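Local structure of Sensory/regulatory protein rpfC (Xanthomonas campestris pv. campestris, 3M6M) at residues V64-P69 / R114-K119; P92-S97 / D128-L133; Q49-M54 / L77-V82; Q31-K36 / K119-A124. The protein probably serves as the phosphoryl-accepting receiver domain of a two-component sensor kinase, relaying signals through a magnesium-dependent site. All coordinates share one frame; numbering follows the deposited sequence.

Interaction 1 (V64-P69 / R114-K119); sequences VDLHMP and RAFLAK. With MG (magnesium ion), chain T.
Asp65 swings its carboxylate anti to the backbone N (chi1 177°), and Lys119 answers with a chain kinked at its third torsion (chi3 83°); the two side chains cross at about a right angle, bringing NZ of Lys119 to OD1 of Asp65 over the end of strand 93-97, which lies between their two strands. This is the acidic site of a CheY-like receiver domain, at the C-terminal edge of the parallel sheet: Asp65 stands where such domains carry the phosphoacceptor, and Lys119 where they carry the lysine after the last strand. The carboxylate divides its work between two oxygens. OD1 of Asp65 takes a weak hydrogen bond from NZ of Lys119 at 3.1 Å, as part of a salt bridge, while OD2 of Asp65 binds the magnesium ion at 2.3 Å. Asp22 and the backbone O of His67, the latter 2.3 Å from magnesium, complete the protein ligands. Lys119 NZ has its stronger partner in Asp21, and the bond to Asp65 is the weaker of its two. With one oxygen on the metal and the other weakly on the lysine, rotation of the carboxylate is restrained. The rest of the contact is apolar: Leu66 meets Phe116, and both pack on helix 102-110, Leu66 on Ala104 and Cys108, Phe116 on Ile105 and Cys108. Leu66 does not lie over the aromatic face of Phe116; it comes in at the ring edge, near the ring plane, with its CD2 methyl 4.0 Å from CZ and 4.2 Å from CE1 of Phe116.

Interaction 2 (P92-S97 / D128-L133); sequences PVVVLS and DTLADL
Pro92 and Leu133, joined by Val94 and Leu130, make a contact whose chemistry across the gap is entirely apolar, an illustration of how a helix is laid on a parallel sheet in the CheY-like receiver fold. The first pair is the tighter. CB of Pro92 sits against the fork of Leu133, 4.0 Å from CD1 and 4.1 Å from CD2, so both methyls share one carbon of the pyrrolidine ring. Leu133 presents that fork because its CG stands anti to the carbonyl carbon (chi1 -61°). The second pair is slighter: CG1 of Val94 meets CD2 of Leu130 at 4.2 Å. The matching runs in opposite order along the two segments, Pro92 with Leu133 and Val94 with Leu130, and a step of three residues along the helix matches a step of two along the strand.

No hydrogen bond crosses between the segments; the helix bonds within itself and the strand bonds to its two neighbours in the sheet. Leu133 N donates to Leu130 O at 3.3 Å, linking the backbones of the two leucines that make the contact, and the Thr129 hydroxyl turns back to carbonyls of Lys125 and Leu126 in the preceding turn. On the strand, Val94 exchanges backbone bonds with Val62 and Val64, whereas Val93 and Val95 bond to Arg114 and Ala115.

The alternation of the strand decides the surroundings. Val94 faces helix 123-133, while Val93 and Val95 pack on helix 73-85 across the sheet; strand 93-97 itself runs between strands 61-65 and 115-118, sandwiched by a helix on each face.

Interaction 3 (Q49-M54 / L77-V82); sequences QVLDAM and LKQLRV
Leu51 and Leu80 mark the closest backbone approach, 8.1 Å between their CA atoms, of two helical segments that run side by side at 27° (signed crossing -27°) with axes 11.5 Å apart. So wide a spacing is bridged by long side chains. The CD2 methyl of Leu80 is the meeting point: CD2 of Leu51 lies 3.7 Å from it, crossing at a slant, and CE of Met54 lies 3.6 Å from it. Met54 arrives tip to tip with Leu80, its thioether bent at the last torsion (chi3 81°) to set the terminal methyl near both branches of the leucine, the second, CD1 of Leu80, being 4.0 Å from CE of Met54. In the alternating beta-alpha topology of the receiver domain, these helices are successive right-handed crossover connections, entering and leaving strand 61-65, and they pack next to each other on one face of the sheet. Val50 and Met54 reach down to Leu18 of strand 16-20, and Leu80 reaches Val93 of strand 93-97. Gln79 lies across Leu51 at about a right angle. A chain of another protein packs on Leu51 and takes a hydrogen bond from Lys78 NZ at its backbone; a further chain gives Lys78 NZ a salt bridge.

Interaction 4 (Q31-K36 / K119-A124); sequences QRLLEK and KPVVAA
The junction of helix 24-35 with the loop that leads from the last strand into helix 123-133 is where Leu33 meets Val121 and Ala123, closing one flank of the receiver domain. Leu33 does the reaching, with each branch given its own partner. Its CD2 lies 3.9 Å from CG1 of Val121, the two side chains meeting at a slant, and its CD1 lies 4.4 Å from CB of Ala123, a looser touch. With CG of Leu33 between backbone N and carbonyl carbon (chi1 73°), its two methyls spread toward Val121 and Ala123. Backbones come closest at Leu33 and Ala123, whose CA atoms are 6.9 Å apart, consistent with the small side chain of Ala123 at this point. Val122 is the N-cap, so Val121 packs just before the helix begins and Ala123 in its first turn. Leu126, one turn on, touches both Leu33 and Val121, while Leu30 and Leu96 also border Val121. Lys119 and Pro120, joined by a cis peptide bond, lead into this loop, an arrangement characteristic of the lysine-proline turn after the fifth strand of CheY-like receivers.

Overall arrangement
The four contacts show how one sheet organises different chemistries. Interaction 1 alone joins charge and metal to packing, at the C-terminal edge of the strands; the others are essentially apolar. Interactions 2 and 4 share helix 123-133 and hold its two ends, one against the sheet and one against helix 24-35, with Leu96 packing on both Lys119 and Val121. Interaction 3 occupies the other face and is buried, whereas interaction 4 is a surface contact about 23 Å away, centre to centre; interactions 1 and 2, both partly buried, fall between these extremes. Strand 93-97 connects most of them: it hydrogen-bonds to segment 64-69 of interaction 1, and its Val93 packs on Leu80 of interaction 3.

Interaction 1 (V64-P69 / R114-K119)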
loop_
_atom_site.group_PDB
_atom_site.type_symbol
_atom_site.label_atom_id
_atom_site.label_comp_id
_atom_site.label_asym_id
_atom_site.label_seq_id
_atom_site.Cartn_x
_atom_site.Cartn_y
_atom_site.Cartn_z
ATOM N N VAL D 64 15.843 18.441 -31.250
ATOM C CA VAL D 64 16.932 17.599 -30.758
ATOM C C VAL D 64 16.958 16.213 -31.416
ATOM O O VAL D 64 15.914 15.599 -31.642
ATOM C CB VAL D 64 16.906 17.481 -29.200
ATOM C CG1 VAL D 64 15.746 16.608 -28.715
ATOM C CG2 VAL D 64 18.238 16.961 -28.673
ATOM N N ASP D 65 18.161 15.744 -31.734
ATOM C CA ASP D 65 18.371 14.380 -32.200
ATOM C C ASP D 65 18.353 13.455 -30.992
ATOM O O ASP D 65 19.010 13.730 -29.983
ATOM C CB ASP D 65 19.709 14.271 -32.943
ATOM C CG ASP D 65 20.024 12.853 -33.403
ATOM O OD1 ASP D 65 19.094 12.103 -33.774
ATOM O OD2 ASP D 65 21.220 12.492 -33.407
ATOM N N LEU D 66 17.595 12.365 -31.090
ATOM C CA LEU D 66 17.464 11.429 -29.978
ATOM C C LEU D 66 18.783 10.745 -29.633
ATOM O O LEU D 66 19.184 10.732 -28.471
ATOM C CB LEU D 66 16.368 10.391 -30.243
ATOM C CG LEU D 66 16.095 9.327 -29.168
ATOM C CD1 LEU D 66 15.757 9.936 -27.803
ATOM C CD2 LEU D 66 14.991 8.383 -29.623
ATOM N N HIS D 67 19.454 10.188 -30.636
ATOM C CA HIS D 67 20.674 9.427 -30.382
ATOM C C HIS D 67 21.953 10.197 -30.681
ATOM O O HIS D 67 22.340 10.382 -31.837
ATOM C CB HIS D 67 20.632 8.069 -31.086
ATOM C CG HIS D 67 19.598 7.145 -30.523
ATOM N ND1 HIS D 67 18.430 6.840 -31.189
ATOM C CD2 HIS D 67 19.544 6.482 -29.344
ATOM C CE1 HIS D 67 17.708 6.015 -30.450
ATOM N NE2 HIS D 67 18.360 5.785 -29.324
ATOM N N MET D 68 22.585 10.654 -29.604
ATOM C CA MET D 68 23.867 11.347 -29.651
ATOM C C MET D 68 24.749 10.752 -28.558
ATOM O O MET D 68 24.234 10.327 -27.526
ATOM C CB MET D 68 23.683 12.850 -29.410
ATOM C CG MET D 68 22.802 13.566 -30.433
ATOM S SD MET D 68 22.547 15.324 -30.091
ATOM C CE MET D 68 21.619 15.250 -28.560
ATOM N N PRO D 69 26.079 10.708 -28.782
ATOM C CA PRO D 69 26.993 10.206 -27.749
ATOM C C PRO D 69 27.087 11.144 -26.545
ATOM O O PRO D 69 26.830 12.343 -26.676
ATOM C CB PRO D 69 28.348 10.142 -28.473
ATOM C CG PRO D 69 28.022 10.199 -29.935
ATOM C CD PRO D 69 26.795 11.044 -30.025
ATOM N N ARG D 114 7.236 17.582 -26.762
ATOM C CA ARG D 114 5.989 18.042 -27.370
ATOM C C ARG D 114 5.665 17.359 -28.698
ATOM O O ARG D 114 4.492 17.211 -29.052
ATOM C CB ARG D 114 5.994 19.562 -27.536
ATOM C CG ARG D 114 5.739 20.317 -26.243
ATOM C CD ARG D 114 5.369 21.763 -26.516
ATOM N NE ARG D 114 4.012 21.905 -27.045
ATOM C CZ ARG D 114 2.949 22.248 -26.323
ATOM N NH1 ARG D 114 3.066 22.491 -25.023
ATOM N NH2 ARG D 114 1.761 22.350 -26.905
ATOM N N ALA D 115 6.703 16.951 -29.425
ATOM C CA ALA D 115 6.538 16.274 -30.710
ATOM C C ALA D 115 7.668 15.286 -30.974
ATOM O O ALA D 115 8.808 15.500 -30.556
ATOM C CB ALA D 115 6.443 17.290 -31.845
ATOM N N PHE D 116 7.332 14.202 -31.671
ATOM C CA PHE D 116 8.298 13.187 -32.069
ATOM C C PHE D 116 8.128 12.907 -33.559
ATOM O O PHE D 116 7.127 12.317 -33.981
ATOM C CB PHE D 116 8.090 11.907 -31.252
ATOM C CG PHE D 116 9.263 10.964 -31.282
ATOM C CD1 PHE D 116 10.087 10.834 -30.172
ATOM C CD2 PHE D 116 9.537 10.197 -32.415
ATOM C CE1 PHE D 116 11.171 9.960 -30.188
ATOM C CE2 PHE D 116 10.621 9.324 -32.442
ATOM C CZ PHE D 116 11.438 9.203 -31.326
ATOM N N LEU D 117 9.106 13.336 -34.350
ATOM C CA LEU D 117 9.042 13.184 -35.801
ATOM C C LEU D 117 10.154 12.292 -36.339
ATOM O O LEU D 117 11.270 12.286 -35.816
ATOM C CB LEU D 117 9.065 14.550 -36.489
ATOM C CG LEU D 117 7.821 15.428 -36.319
ATOM C CD1 LEU D 117 8.182 16.893 -36.485
ATOM C CD2 LEU D 117 6.716 15.023 -37.291
ATOM N N ALA D 118 9.833 11.544 -37.391
ATOM C CA ALA D 118 10.752 10.570 -37.969
ATOM C C ALA D 118 11.852 11.219 -38.804
ATOM O O ALA D 118 11.643 12.256 -39.440
ATOM C CB ALA D 118 9.985 9.541 -38.798
ATOM N N LYS D 119 13.025 10.596 -38.776
ATOM C CA LYS D 119 14.140 10.956 -39.642
ATOM C C LYS D 119 14.279 9.909 -40.759
ATOM O O LYS D 119 14.105 8.715 -40.499
ATOM C CB LYS D 119 15.430 11.045 -38.826
ATOM C CG LYS D 119 15.660 12.383 -38.144
ATOM C CD LYS D 119 16.839 12.328 -37.175
ATOM C CE LYS D 119 18.180 12.529 -37.862
ATOM N NZ LYS D 119 19.302 12.391 -36.895
HETATM MG MG MG T . 22.549 10.692 -34.094
#

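Interaction 2 (P92-S97 / D128-L133)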
loop_
_atom_site.group_PDB
_atom_site.type_symbol
_atom_site.label_atom_id
_atom_site.label_comp_id
_atom_site.label_asym_id
_atom_site.label_seq_id
_atom_site.Cartn_x
_atom_site.Cartn_y
_atom_site.Cartn_z
ATOM N N PRO D 92 9.520 24.791 -25.931
ATOM C CA PRO D 92 9.101 23.534 -26.559
ATOM C C PRO D 92 10.259 22.748 -27.166
ATOM O O PRO D 92 11.164 23.336 -27.766
ATOM C CB PRO D 92 8.151 23.996 -27.671
ATOM C CG PRO D 92 7.664 25.321 -27.230
ATOM C CD PRO D 92 8.822 25.947 -26.522
ATOM N N VAL D 93 10.220 21.427 -27.004
ATOM C CA VAL D 93 11.248 20.546 -27.549
ATOM C C VAL D 93 10.624 19.462 -28.423
ATOM O O VAL D 93 9.730 18.732 -27.983
ATOM C CB VAL D 93 12.099 19.883 -26.435
ATOM C CG1 VAL D 93 13.194 19.011 -27.044
ATOM C CG2 VAL D 93 12.709 20.930 -25.514
ATOM N N VAL D 94 11.100 19.372 -29.662
ATOM C CA VAL D 94 10.709 18.305 -30.581
ATOM C C VAL D 94 11.896 17.375 -30.851
ATOM O O VAL D 94 13.015 17.832 -31.101
ATOM C CB VAL D 94 10.097 18.864 -31.903
ATOM C CG1 VAL D 94 10.872 20.073 -32.403
ATOM C CG2 VAL D 94 10.010 17.785 -32.982
ATOM N N VAL D 95 11.639 16.071 -30.789
ATOM C CA VAL D 95 12.684 15.062 -30.945
ATOM C C VAL D 95 12.699 14.475 -32.361
ATOM O O VAL D 95 11.645 14.257 -32.967
ATOM C CB VAL D 95 12.545 13.931 -29.887
ATOM C CG1 VAL D 95 13.779 13.036 -29.880
ATOM C CG2 VAL D 95 12.333 14.520 -28.497
ATOM N N LEU D 96 13.904 14.238 -32.878
ATOM C CA LEU D 96 14.104 13.583 -34.170
ATOM C C LEU D 96 14.975 12.344 -34.024
ATOM O O LEU D 96 15.987 12.372 -33.320
ATOM C CB LEU D 96 14.774 14.535 -35.165
ATOM C CG LEU D 96 14.016 15.689 -35.820
ATOM C CD1 LEU D 96 14.936 16.380 -36.814
ATOM C CD2 LEU D 96 12.748 15.219 -36.516
ATOM N N SER D 97 14.580 11.263 -34.695
ATOM C CA SER D 97 15.402 10.050 -34.784
ATOM C C SER D 97 14.955 9.114 -35.901
ATOM O O SER D 97 13.828 9.210 -36.397
ATOM C CB SER D 97 15.429 9.291 -33.451
ATOM O OG SER D 97 14.125 8.952 -33.028
ATOM N N ASP D 128 4.712 22.263 -40.042
ATOM C CA ASP D 128 3.333 22.293 -39.544
ATOM C C ASP D 128 3.259 22.079 -38.034
ATOM O O ASP D 128 2.430 22.690 -37.354
ATOM C CB ASP D 128 2.467 21.259 -40.270
ATOM C CG ASP D 128 2.048 21.713 -41.661
ATOM O OD1 ASP D 128 2.839 22.400 -42.343
ATOM O OD2 ASP D 128 0.920 21.374 -42.075
ATOM N N THR D 129 4.124 21.209 -37.518
ATOM C CA THR D 129 4.206 20.951 -36.080
ATOM C C THR D 129 4.861 22.111 -35.333
ATOM O O THR D 129 4.521 22.379 -34.179
ATOM C CB THR D 129 4.957 19.640 -35.766
ATOM O OG1 THR D 129 6.110 19.534 -36.609
ATOM C CG2 THR D 129 4.055 18.434 -35.997
ATOM N N LEU D 130 5.793 22.796 -35.997
ATOM C CA LEU D 130 6.434 23.987 -35.434
ATOM C C LEU D 130 5.460 25.163 -35.376
ATOM O O LEU D 130 5.507 25.965 -34.441
ATOM C CB LEU D 130 7.690 24.374 -36.225
ATOM C CG LEU D 130 8.906 23.436 -36.211
ATOM C CD1 LEU D 130 9.960 23.911 -37.201
ATOM C CD2 LEU D 130 9.506 23.274 -34.817
ATOM N N ALA D 131 4.582 25.251 -36.375
ATOM C CA ALA D 131 3.544 26.283 -36.432
ATOM C C ALA D 131 2.483 26.098 -35.345
ATOM O O ALA D 131 1.898 27.072 -34.869
ATOM C CB ALA D 131 2.897 26.312 -37.812
ATOM N N ASP D 132 2.247 24.844 -34.960
ATOM C CA ASP D 132 1.309 24.505 -33.887
ATOM C C ASP D 132 1.797 24.948 -32.506
ATOM O O ASP D 132 0.991 25.146 -31.594
ATOM C CB ASP D 132 1.025 22.996 -33.875
ATOM C CG ASP D 132 -0.007 22.575 -34.916
ATOM O OD1 ASP D 132 -0.287 23.352 -35.855
ATOM O OD2 ASP D 132 -0.541 21.451 -34.792
ATOM N N LEU D 133 3.114 25.105 -32.362
ATOM C CA LEU D 133 3.731 25.435 -31.076
ATOM C C LEU D 133 3.506 26.890 -30.660
ATOM O O LEU D 133 2.928 27.152 -29.602
ATOM C CB LEU D 133 5.228 25.098 -31.085
ATOM C CG LEU D 133 5.635 23.634 -31.301
ATOM C CD1 LEU D 133 7.141 23.518 -31.479
ATOM C CD2 LEU D 133 5.155 22.731 -30.169
#

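Interaction 3 (Q49-M54 / L77-V82)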
loop_
_atom_site.group_PDB
_atom_site.type_symbol
_atom_site.label_atom_id
_atom_site.label_comp_id
_atom_site.label_asym_id
_atom_site.label_seq_id
_atom_site.Cartn_x
_atom_site.Cartn_y
_atom_site.Cartn_z
ATOM N N GLN D 49 25.484 21.109 -25.244
ATOM C CA GLN D 49 25.733 22.387 -25.902
ATOM C C GLN D 49 24.454 23.189 -26.149
ATOM O O GLN D 49 24.490 24.419 -26.158
ATOM C CB GLN D 49 26.504 22.184 -27.213
ATOM C CG GLN D 49 27.894 21.558 -27.065
ATOM C CD GLN D 49 27.887 20.041 -27.219
ATOM O OE1 GLN D 49 27.038 19.344 -26.658
ATOM N NE2 GLN D 49 28.844 19.526 -27.984
ATOM N N VAL D 50 23.332 22.498 -26.355
ATOM C CA VAL D 50 22.033 23.174 -26.482
ATOM C C VAL D 50 21.581 23.736 -25.131
ATOM O O VAL D 50 21.031 24.835 -25.060
ATOM C CB VAL D 50 20.927 22.290 -27.178
ATOM C CG1 VAL D 50 21.225 20.824 -27.057
ATOM C CG2 VAL D 50 19.528 22.590 -26.641
ATOM N N LEU D 51 21.842 22.988 -24.062
ATOM C CA LEU D 51 21.547 23.457 -22.709
ATOM C C LEU D 51 22.380 24.695 -22.367
ATOM O O LEU D 51 21.870 25.641 -21.763
ATOM C CB LEU D 51 21.758 22.340 -21.681
ATOM C CG LEU D 51 20.839 21.114 -21.782
ATOM C CD1 LEU D 51 21.399 19.930 -21.001
ATOM C CD2 LEU D 51 19.422 21.431 -21.327
ATOM N N ASP D 52 23.647 24.691 -22.781
ATOM C CA ASP D 52 24.525 25.857 -22.642
ATOM C C ASP D 52 24.027 27.064 -23.447
ATOM O O ASP D 52 24.115 28.207 -22.985
ATOM C CB ASP D 52 25.962 25.508 -23.052
ATOM C CG ASP D 52 26.701 24.688 -21.996
ATOM O OD1 ASP D 52 26.188 24.536 -20.864
ATOM O OD2 ASP D 52 27.810 24.200 -22.301
ATOM N N ALA D 53 23.503 26.800 -24.643
ATOM C CA ALA D 53 22.970 27.847 -25.516
ATOM C C ALA D 53 21.682 28.468 -24.972
ATOM O O ALA D 53 21.477 29.679 -25.087
ATOM C CB ALA D 53 22.748 27.301 -26.924
ATOM N N MET D 54 20.831 27.634 -24.376
ATOM C CA MET D 54 19.533 28.065 -23.847
ATOM C C MET D 54 19.665 28.982 -22.633
ATOM O O MET D 54 18.758 29.762 -22.332
ATOM C CB MET D 54 18.667 26.855 -23.495
ATOM C CG MET D 54 18.113 26.115 -24.699
ATOM S SD MET D 54 17.390 24.512 -24.293
ATOM C CE MET D 54 15.782 25.005 -23.698
ATOM N N LEU D 77 15.686 16.252 -22.212
ATOM C CA LEU D 77 14.290 16.427 -21.809
ATOM C C LEU D 77 14.107 16.316 -20.300
ATOM O O LEU D 77 13.440 17.153 -19.692
ATOM C CB LEU D 77 13.377 15.420 -22.521
ATOM C CG LEU D 77 12.690 15.765 -23.854
ATOM C CD1 LEU D 77 12.073 17.165 -23.843
ATOM C CD2 LEU D 77 13.623 15.605 -25.035
ATOM N N LYS D 78 14.705 15.286 -19.704
ATOM C CA LYS D 78 14.609 15.056 -18.261
ATOM C C LYS D 78 15.348 16.128 -17.459
ATOM O O LYS D 78 14.924 16.502 -16.366
ATOM C CB LYS D 78 15.110 13.655 -17.893
ATOM C CG LYS D 78 14.160 12.536 -18.314
ATOM C CD LYS D 78 14.404 11.252 -17.528
ATOM C CE LYS D 78 13.169 10.352 -17.547
ATOM N NZ LYS D 78 13.263 9.231 -16.564
ATOM N N GLN D 79 16.449 16.622 -18.016
ATOM C CA GLN D 79 17.189 17.724 -17.409
ATOM C C GLN D 79 16.457 19.058 -17.536
ATOM O O GLN D 79 16.478 19.867 -16.609
ATOM C CB GLN D 79 18.595 17.823 -17.990
ATOM C CG GLN D 79 19.544 16.808 -17.387
ATOM C CD GLN D 79 20.966 17.309 -17.299
ATOM O OE1 GLN D 79 21.907 16.526 -17.388
ATOM N NE2 GLN D 79 21.133 18.615 -17.109
ATOM N N LEU D 80 15.807 19.276 -18.675
ATOM C CA LEU D 80 15.018 20.484 -18.886
ATOM C C LEU D 80 13.788 20.535 -17.987
ATOM O O LEU D 80 13.436 21.602 -17.484
ATOM C CB LEU D 80 14.616 20.634 -20.358
ATOM C CG LEU D 80 15.672 21.229 -21.292
ATOM C CD1 LEU D 80 15.205 21.151 -22.738
ATOM C CD2 LEU D 80 16.012 22.671 -20.911
ATOM N N ARG D 81 13.148 19.384 -17.783
ATOM C CA ARG D 81 11.969 19.288 -16.919
ATOM C C ARG D 81 12.238 19.845 -15.512
ATOM O O ARG D 81 11.456 20.652 -15.006
ATOM C CB ARG D 81 11.455 17.841 -16.849
ATOM C CG ARG D 81 10.269 17.633 -15.909
ATOM C CD ARG D 81 8.934 17.715 -16.635
ATOM N NE ARG D 81 8.529 16.412 -17.165
ATOM C CZ ARG D 81 7.458 16.199 -17.926
ATOM N NH1 ARG D 81 6.657 17.202 -18.265
ATOM N NH2 ARG D 81 7.185 14.972 -18.349
ATOM N N VAL D 82 13.343 19.422 -14.896
ATOM C CA VAL D 82 13.714 19.917 -13.564
ATOM C C VAL D 82 14.199 21.377 -13.596
ATOM O O VAL D 82 13.874 22.160 -12.703
ATOM C CB VAL D 82 14.705 18.961 -12.808
ATOM C CG1 VAL D 82 15.957 18.693 -13.617
ATOM C CG2 VAL D 82 15.066 19.517 -11.435
#

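Interaction 4 (Q31-K36 / K119-A124)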
loop_
_atom_site.group_PDB
_atom_site.type_symbol
_atom_site.label_atom_id
_atom_site.label_comp_id
_atom_site.label_asym_id
_atom_site.label_seq_id
_atom_site.Cartn_x
_atom_site.Cartn_y
_atom_site.Cartn_z
ATOM N N GLN D 31 19.113 23.065 -41.130
ATOM C CA GLN D 31 19.361 24.504 -41.238
ATOM C C GLN D 31 18.836 25.065 -42.562
ATOM O O GLN D 31 18.191 26.114 -42.583
ATOM C CB GLN D 31 20.859 24.802 -41.087
ATOM C CG GLN D 31 21.212 26.285 -41.009
ATOM C CD GLN D 31 22.687 26.529 -40.738
ATOM O OE1 GLN D 31 23.266 25.957 -39.812
ATOM N NE2 GLN D 31 23.301 27.392 -41.540
ATOM N N ARG D 32 19.108 24.350 -43.652
ATOM C CA ARG D 32 18.701 24.762 -44.995
ATOM C C ARG D 32 17.187 24.838 -45.186
ATOM O O ARG D 32 16.678 25.820 -45.731
ATOM C CB ARG D 32 19.313 23.836 -46.049
ATOM C CG ARG D 32 20.667 24.292 -46.582
ATOM C CD ARG D 32 21.293 23.250 -47.508
ATOM N NE ARG D 32 20.338 22.706 -48.478
ATOM C CZ ARG D 32 20.096 23.219 -49.681
ATOM N NH1 ARG D 32 20.737 24.305 -50.098
ATOM N NH2 ARG D 32 19.207 22.639 -50.478
ATOM N N LEU D 33 16.472 23.808 -44.733
ATOM C CA LEU D 33 15.031 23.707 -44.978
ATOM C C LEU D 33 14.184 24.685 -44.155
ATOM O O LEU D 33 13.175 25.192 -44.649
ATOM C CB LEU D 33 14.530 22.259 -44.823
ATOM C CG LEU D 33 14.379 21.560 -43.466
ATOM C CD1 LEU D 33 13.050 21.906 -42.802
ATOM C CD2 LEU D 33 14.481 20.054 -43.643
ATOM N N LEU D 34 14.592 24.948 -42.915
ATOM C CA LEU D 34 13.812 25.826 -42.038
ATOM C C LEU D 34 14.279 27.289 -42.028
ATOM O O LEU D 34 13.714 28.121 -41.315
ATOM C CB LEU D 34 13.669 25.235 -40.622
ATOM C CG LEU D 34 14.844 25.081 -39.655
ATOM C CD1 LEU D 34 14.976 26.301 -38.773
ATOM C CD2 LEU D 34 14.634 23.848 -38.794
ATOM N N GLU D 35 15.299 27.599 -42.826
ATOM C CA GLU D 35 15.623 28.991 -43.140
ATOM C C GLU D 35 14.616 29.526 -44.156
ATOM O O GLU D 35 14.272 30.709 -44.142
ATOM C CB GLU D 35 17.053 29.125 -43.666
ATOM C CG GLU D 35 18.086 29.344 -42.566
ATOM C CD GLU D 35 19.523 29.259 -43.053
ATOM O OE1 GLU D 35 19.758 28.801 -44.194
ATOM O OE2 GLU D 35 20.425 29.650 -42.282
ATOM N N LYS D 36 14.146 28.633 -45.025
ATOM C CA LYS D 36 13.075 28.922 -45.971
ATOM C C LYS D 36 11.713 28.855 -45.277
ATOM O O LYS D 36 11.490 29.502 -44.252
ATOM C CB LYS D 36 13.132 27.927 -47.135
ATOM C CG LYS D 36 11.916 27.929 -48.051
ATOM C CD LYS D 36 11.966 26.760 -49.026
ATOM C CE LYS D 36 10.613 26.513 -49.682
ATOM N NZ LYS D 36 10.201 27.625 -50.583
ATOM N N LYS D 119 13.025 10.596 -38.776
ATOM C CA LYS D 119 14.140 10.956 -39.642
ATOM C C LYS D 119 14.279 9.909 -40.759
ATOM O O LYS D 119 14.105 8.715 -40.499
ATOM C CB LYS D 119 15.430 11.045 -38.826
ATOM C CG LYS D 119 15.660 12.383 -38.144
ATOM C CD LYS D 119 16.839 12.328 -37.175
ATOM C CE LYS D 119 18.180 12.529 -37.862
ATOM N NZ LYS D 119 19.302 12.391 -36.895
ATOM N N PRO D 120 14.585 10.341 -42.004
ATOM C CA PRO D 120 14.795 11.721 -42.461
ATOM C C PRO D 120 13.529 12.561 -42.346
ATOM O O PRO D 120 12.429 12.071 -42.618
ATOM C CB PRO D 120 15.197 11.552 -43.932
ATOM C CG PRO D 120 14.656 10.231 -44.328
ATOM C CD PRO D 120 14.762 9.377 -43.106
ATOM N N VAL D 121 13.696 13.815 -41.940
ATOM C CA VAL D 121 12.561 14.675 -41.620
ATOM C C VAL D 121 11.787 15.130 -42.865
ATOM O O VAL D 121 12.377 15.546 -43.865
ATOM C CB VAL D 121 12.988 15.878 -40.721
ATOM C CG1 VAL D 121 13.780 16.925 -41.511
ATOM C CG2 VAL D 121 11.777 16.502 -40.041
ATOM N N VAL D 122 10.464 15.011 -42.794
ATOM C CA VAL D 122 9.580 15.550 -43.821
ATOM C C VAL D 122 9.380 17.034 -43.524
ATOM O O VAL D 122 8.896 17.399 -42.447
ATOM C CB VAL D 122 8.213 14.810 -43.870
ATOM C CG1 VAL D 122 7.369 15.306 -45.042
ATOM C CG2 VAL D 122 8.413 13.300 -43.967
ATOM N N ALA D 123 9.767 17.877 -44.480
ATOM C CA ALA D 123 9.699 19.334 -44.333
ATOM C C ALA D 123 8.288 19.841 -44.025
ATOM O O ALA D 123 8.115 20.761 -43.224
ATOM C CB ALA D 123 10.258 20.020 -45.574
ATOM N N ALA D 124 7.290 19.230 -44.661
ATOM C CA ALA D 124 5.886 19.582 -44.447
ATOM C C ALA D 124 5.420 19.261 -43.026
ATOM O O ALA D 124 4.749 20.078 -42.395
ATOM C CB ALA D 124 5.000 18.888 -45.474
#